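Local coordinates for TPR repeat-containing protein YrrB (Bacillus subtilis, PDB 2Q7F) that may mediate complex formation among RNA sulfuration components, RNA processing components and aminoacyl-tRNA synthetases, at residues A170-F182 with A195-E207. Numbering follows the deposited sequence.
Sequences ANEGMLDEALSQF and AFYNAGVTYAYKE
Phe182 lays its ring against the helix 193-205, a knob in the hole formed by Ala195, Asn198, Ala199 and Thr202. The contact illustrates how tetratricopeptide repeats stack: the second helix of TPR 5 (176-188) packs nearly antiparallel against the first helix of TPR 6, the axes of 176-182 and 195-205 passing 9.8 Å apart at 161°. CG beside the backbone N (chi1 -67°) turns the ring toward helix 193-205; Ala199 N and Ala195 O lie over one face, while Asn198 CB makes an off-centre CH-pi contact, 3.6 Å from Phe182 CZ. Thr202 OG1 meets the edge instead, in the ring plane, 3.3 Å from Phe182 CE2. That hydroxyl donates to Asn198 O and also rests on Ala170 CB, so the last turn of helix 159-172 shares in the packing. An alanine in place of Phe182 would strip the knob from its hole and is likely to leave a gap beside Asn198 CB and Thr202 OG1, both of which would lose the ring as a neighbour.

One turn earlier, Leu179 straddles two neighbours: its CD2 lies over a face of the Tyr203 ring, 3.9 Å from the centroid in a CH-pi contact, and its CD1 touches Lys206 CD. Tyr203 in turn reaches Lys211 and Met215 of helix 211-222. The Thr202 side chain runs opposite to those of Leu175 and Leu179; its OG1 lies beside the backbone N, which puts CG2 on the other side, against both leucines and 3.3 Å from Leu175 O. At the solvent-facing end of the contact the aliphatic part of Lys206 crosses Leu179, and its bent end delivers NZ to Asp176 OD2 at 2.7 Å, a salt bridge received on the syn side of the carboxylate, 31° out of its plane.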
loop_
_atom_site.group_PDB
_atom_site.type_symbol
_atom_site.label_atom_id
_atom_site.label_comp_id
_atom_site.label_asym_id
_atom_site.label_seq_id
_atom_site.Cartn_x
_atom_site.Cartn_y
_atom_site.Cartn_z
ATOM N N ALA A 170 4.665 15.033 3.533
ATOM C CA ALA A 170 5.728 15.946 3.113
ATOM C C ALA A 170 5.467 16.476 1.711
ATOM O O ALA A 170 5.776 17.618 1.390
ATOM C CB ALA A 170 7.078 15.245 3.164
ATOM N N ASN A 171 4.897 15.625 0.879
ATOM C CA ASN A 171 4.588 15.996 -0.475
ATOM C C ASN A 171 3.493 17.053 -0.522
ATOM O O ASN A 171 3.529 17.957 -1.363
ATOM C CB ASN A 171 4.174 14.765 -1.268
ATOM C CG ASN A 171 4.327 14.966 -2.739
ATOM O OD1 ASN A 171 5.372 14.645 -3.313
ATOM N ND2 ASN A 171 3.302 15.537 -3.370
ATOM N N GLU A 172 2.536 16.943 0.397
ATOM C CA GLU A 172 1.353 17.791 0.380
ATOM C C GLU A 172 1.562 19.161 1.030
ATOM O O GLU A 172 0.694 20.031 0.938
ATOM C CB GLU A 172 0.167 17.057 1.014
ATOM C CG GLU A 172 -1.197 17.452 0.425
ATOM C CD GLU A 172 -1.377 17.078 -1.058
ATOM O OE1 GLU A 172 -0.582 16.277 -1.604
ATOM O OE2 GLU A 172 -2.331 17.589 -1.685
ATOM N N GLY A 173 2.714 19.356 1.669
ATOM C CA GLY A 173 3.028 20.623 2.325
ATOM C C GLY A 173 3.091 20.478 3.829
ATOM O O GLY A 173 3.802 21.219 4.499
ATOM N N MET A 174 2.335 19.517 4.354
ATOM C CA MET A 174 2.296 19.214 5.778
ATOM C C MET A 174 3.623 18.572 6.173
ATOM O O MET A 174 3.723 17.350 6.280
ATOM C CB MET A 174 1.120 18.273 6.081
ATOM C CG MET A 174 -0.270 18.812 5.706
ATOM S SD MET A 174 -1.586 17.553 5.602
ATOM C CE MET A 174 -1.996 17.293 7.333
ATOM N N LEU A 175 4.636 19.409 6.391
ATOM C CA LEU A 175 6.032 18.964 6.517
ATOM C C LEU A 175 6.461 18.541 7.913
ATOM O O LEU A 175 7.350 17.709 8.059
ATOM C CB LEU A 175 6.992 20.046 6.012
ATOM C CG LEU A 175 6.938 20.368 4.515
ATOM C CD1 LEU A 175 7.333 21.821 4.279
ATOM C CD2 LEU A 175 7.797 19.417 3.684
ATOM N N ASP A 176 5.850 19.121 8.936
ATOM C CA ASP A 176 6.260 18.847 10.311
ATOM C C ASP A 176 5.672 17.535 10.795
ATOM O O ASP A 176 6.338 16.756 11.478
ATOM C CB ASP A 176 5.874 20.010 11.222
ATOM C CG ASP A 176 6.219 21.351 10.608
ATOM O OD1 ASP A 176 5.473 21.795 9.707
ATOM O OD2 ASP A 176 7.244 21.944 10.999
ATOM N N GLU A 177 4.425 17.290 10.410
ATOM C CA GLU A 177 3.757 16.014 10.652
ATOM C C GLU A 177 4.408 14.874 9.856
ATOM O O GLU A 177 4.316 13.703 10.246
ATOM C CB GLU A 177 2.257 16.122 10.346
ATOM C CG GLU A 177 1.906 17.073 9.199
ATOM C CD GLU A 177 1.934 18.542 9.615
ATOM O OE1 GLU A 177 1.113 18.944 10.464
ATOM O OE2 GLU A 177 2.777 19.300 9.089
ATOM N N ALA A 178 5.072 15.219 8.752
ATOM C CA ALA A 178 5.856 14.247 7.991
ATOM C C ALA A 178 7.016 13.770 8.843
ATOM O O ALA A 178 7.231 12.566 8.994
ATOM C CB ALA A 178 6.357 14.851 6.687
ATOM N N LEU A 179 7.741 14.731 9.416
ATOM C CA LEU A 179 8.857 14.458 10.325
ATOM C C LEU A 179 8.403 13.687 11.560
ATOM O O LEU A 179 9.106 12.795 12.026
ATOM C CB LEU A 179 9.544 15.758 10.730
ATOM C CG LEU A 179 10.222 16.518 9.592
ATOM C CD1 LEU A 179 10.384 17.967 9.987
ATOM C CD2 LEU A 179 11.570 15.898 9.191
ATOM N N SER A 180 7.220 14.034 12.071
ATOM C CA SER A 180 6.573 13.262 13.133
ATOM C C SER A 180 6.543 11.785 12.769
ATOM O O SER A 180 6.965 10.934 13.556
ATOM C CB SER A 180 5.144 13.758 13.384
ATOM O OG SER A 180 5.144 15.109 13.789
ATOM N N GLN A 181 6.061 11.496 11.563
ATOM C CA GLN A 181 5.955 10.120 11.093
ATOM C C GLN A 181 7.317 9.493 10.778
ATOM O O GLN A 181 7.597 8.380 11.232
ATOM C CB GLN A 181 4.987 10.002 9.904
ATOM C CG GLN A 181 3.547 10.425 10.204
ATOM C CD GLN A 181 2.870 9.577 11.270
ATOM O OE1 GLN A 181 3.337 8.491 11.616
ATOM N NE2 GLN A 181 1.755 10.076 11.800
ATOM N N PHE A 182 8.167 10.203 10.032
ATOM C CA PHE A 182 9.523 9.705 9.738
ATOM C C PHE A 182 10.281 9.300 11.012
ATOM O O PHE A 182 10.997 8.294 11.016
ATOM C CB PHE A 182 10.357 10.720 8.942
ATOM C CG PHE A 182 9.863 10.970 7.537
ATOM C CD1 PHE A 182 9.378 9.933 6.744
ATOM C CD2 PHE A 182 9.913 12.253 6.992
ATOM C CE1 PHE A 182 8.928 10.174 5.443
ATOM C CE2 PHE A 182 9.469 12.500 5.694
ATOM C CZ PHE A 182 8.977 11.457 4.918
ATOM N N ALA A 195 13.874 6.433 5.349
ATOM C CA ALA A 195 13.179 7.362 6.235
ATOM C C ALA A 195 14.077 8.544 6.547
ATOM O O ALA A 195 13.677 9.693 6.347
ATOM C CB ALA A 195 12.742 6.670 7.518
ATOM N N PHE A 196 15.294 8.255 7.015
ATOM C CA PHE A 196 16.287 9.295 7.293
ATOM C C PHE A 196 16.520 10.209 6.084
ATOM O O PHE A 196 16.589 11.429 6.231
ATOM C CB PHE A 196 17.607 8.684 7.780
ATOM C CG PHE A 196 17.643 8.415 9.265
ATOM C CD1 PHE A 196 17.723 7.112 9.749
ATOM C CD2 PHE A 196 17.609 9.469 10.181
ATOM C CE1 PHE A 196 17.761 6.862 11.119
ATOM C CE2 PHE A 196 17.644 9.227 11.547
ATOM C CZ PHE A 196 17.719 7.923 12.016
ATOM N N TYR A 197 16.613 9.615 4.896
ATOM C CA TYR A 197 16.816 10.381 3.667
ATOM C C TYR A 197 15.641 11.306 3.394
ATOM O O TYR A 197 15.827 12.488 3.091
ATOM C CB TYR A 197 17.044 9.458 2.466
ATOM C CG TYR A 197 16.778 10.130 1.133
ATOM C CD1 TYR A 197 17.684 11.055 0.598
ATOM C CD2 TYR A 197 15.618 9.846 0.413
ATOM C CE1 TYR A 197 17.440 11.676 -0.626
ATOM C CE2 TYR A 197 15.364 10.458 -0.803
ATOM C CZ TYR A 197 16.276 11.369 -1.318
ATOM O OH TYR A 197 16.013 11.966 -2.524
ATOM N N ASN A 198 14.434 10.757 3.498
ATOM C CA ASN A 198 13.217 11.527 3.256
ATOM C C ASN A 198 12.972 12.590 4.326
ATOM O O ASN A 198 12.367 13.630 4.050
ATOM C CB ASN A 198 12.011 10.595 3.091
ATOM C CG ASN A 198 12.013 9.884 1.748
ATOM O OD1 ASN A 198 11.616 10.451 0.735
ATOM N ND2 ASN A 198 12.469 8.633 1.737
ATOM N N ALA A 199 13.452 12.323 5.540
ATOM C CA ALA A 199 13.484 13.317 6.605
ATOM C C ALA A 199 14.446 14.424 6.200
ATOM O O ALA A 199 14.129 15.608 6.302
ATOM C CB ALA A 199 13.921 12.684 7.922
ATOM N N GLY A 200 15.611 14.012 5.710
ATOM C CA GLY A 200 16.627 14.933 5.225
ATOM C C GLY A 200 16.074 15.869 4.175
ATOM O O GLY A 200 16.345 17.066 4.205
ATOM N N VAL A 201 15.281 15.322 3.257
ATOM C CA VAL A 201 14.700 16.105 2.163
ATOM C C VAL A 201 13.604 17.042 2.666
ATOM O O VAL A 201 13.419 18.137 2.127
ATOM C CB VAL A 201 14.169 15.196 1.034
ATOM C CG1 VAL A 201 13.486 16.020 -0.059
ATOM C CG2 VAL A 201 15.305 14.383 0.435
ATOM N N THR A 202 12.889 16.612 3.705
ATOM C CA THR A 202 11.825 17.424 4.292
ATOM C C THR A 202 12.404 18.706 4.883
ATOM O O THR A 202 11.917 19.802 4.594
ATOM C CB THR A 202 11.013 16.644 5.361
ATOM O OG1 THR A 202 10.271 15.595 4.729
ATOM C CG2 THR A 202 10.041 17.565 6.092
ATOM N N TYR A 203 13.454 18.558 5.690
ATOM C CA TYR A 203 14.134 19.692 6.324
ATOM C C TYR A 203 14.636 20.726 5.313
ATOM O O TYR A 203 14.630 21.922 5.598
ATOM C CB TYR A 203 15.291 19.216 7.206
ATOM C CG TYR A 203 14.897 18.769 8.604
ATOM C CD1 TYR A 203 14.214 19.627 9.475
ATOM C CD2 TYR A 203 15.244 17.500 9.068
ATOM C CE1 TYR A 203 13.866 19.216 10.767
ATOM C CE2 TYR A 203 14.904 17.082 10.354
ATOM C CZ TYR A 203 14.218 17.941 11.196
ATOM O OH TYR A 203 13.891 17.517 12.462
ATOM N N ALA A 204 15.064 20.262 4.139
ATOM C CA ALA A 204 15.467 21.152 3.046
ATOM C C ALA A 204 14.346 22.118 2.628
ATOM O O ALA A 204 14.591 23.306 2.401
ATOM C CB ALA A 204 15.949 20.339 1.857
ATOM N N TYR A 205 13.122 21.598 2.543
ATOM C CA TYR A 205 11.942 22.393 2.221
ATOM C C TYR A 205 11.502 23.261 3.400
ATOM O O TYR A 205 10.721 24.202 3.232
ATOM C CB TYR A 205 10.800 21.478 1.770
ATOM C CG TYR A 205 10.903 21.029 0.326
ATOM C CD1 TYR A 205 11.847 20.078 -0.067
ATOM C CD2 TYR A 205 10.053 21.551 -0.648
ATOM C CE1 TYR A 205 11.945 19.666 -1.395
ATOM C CE2 TYR A 205 10.139 21.142 -1.979
ATOM C CZ TYR A 205 11.087 20.203 -2.342
ATOM O OH TYR A 205 11.179 19.799 -3.651
ATOM N N LYS A 206 12.008 22.935 4.590
ATOM C CA LYS A 206 11.810 23.755 5.790
ATOM C C LYS A 206 12.863 24.865 5.895
ATOM O O LYS A 206 12.818 25.693 6.817
ATOM C CB LYS A 206 11.857 22.884 7.045
ATOM C CG LYS A 206 10.579 22.123 7.338
ATOM C CD LYS A 206 10.720 21.266 8.594
ATOM C CE LYS A 206 10.919 22.094 9.864
ATOM N NZ LYS A 206 9.702 22.855 10.251
ATOM N N GLU A 207 13.800 24.868 4.940
ATOM C CA GLU A 207 14.903 25.844 4.858
ATOM C C GLU A 207 15.847 25.756 6.055
ATOM O O GLU A 207 15.942 26.683 6.860
ATOM C CB GLU A 207 14.382 27.274 4.661
ATOM C CG GLU A 207 13.255 27.377 3.642
ATOM C CD GLU A 207 13.389 28.574 2.734
ATOM O OE1 GLU A 207 13.749 29.674 3.220
ATOM O OE2 GLU A 207 13.127 28.408 1.523
#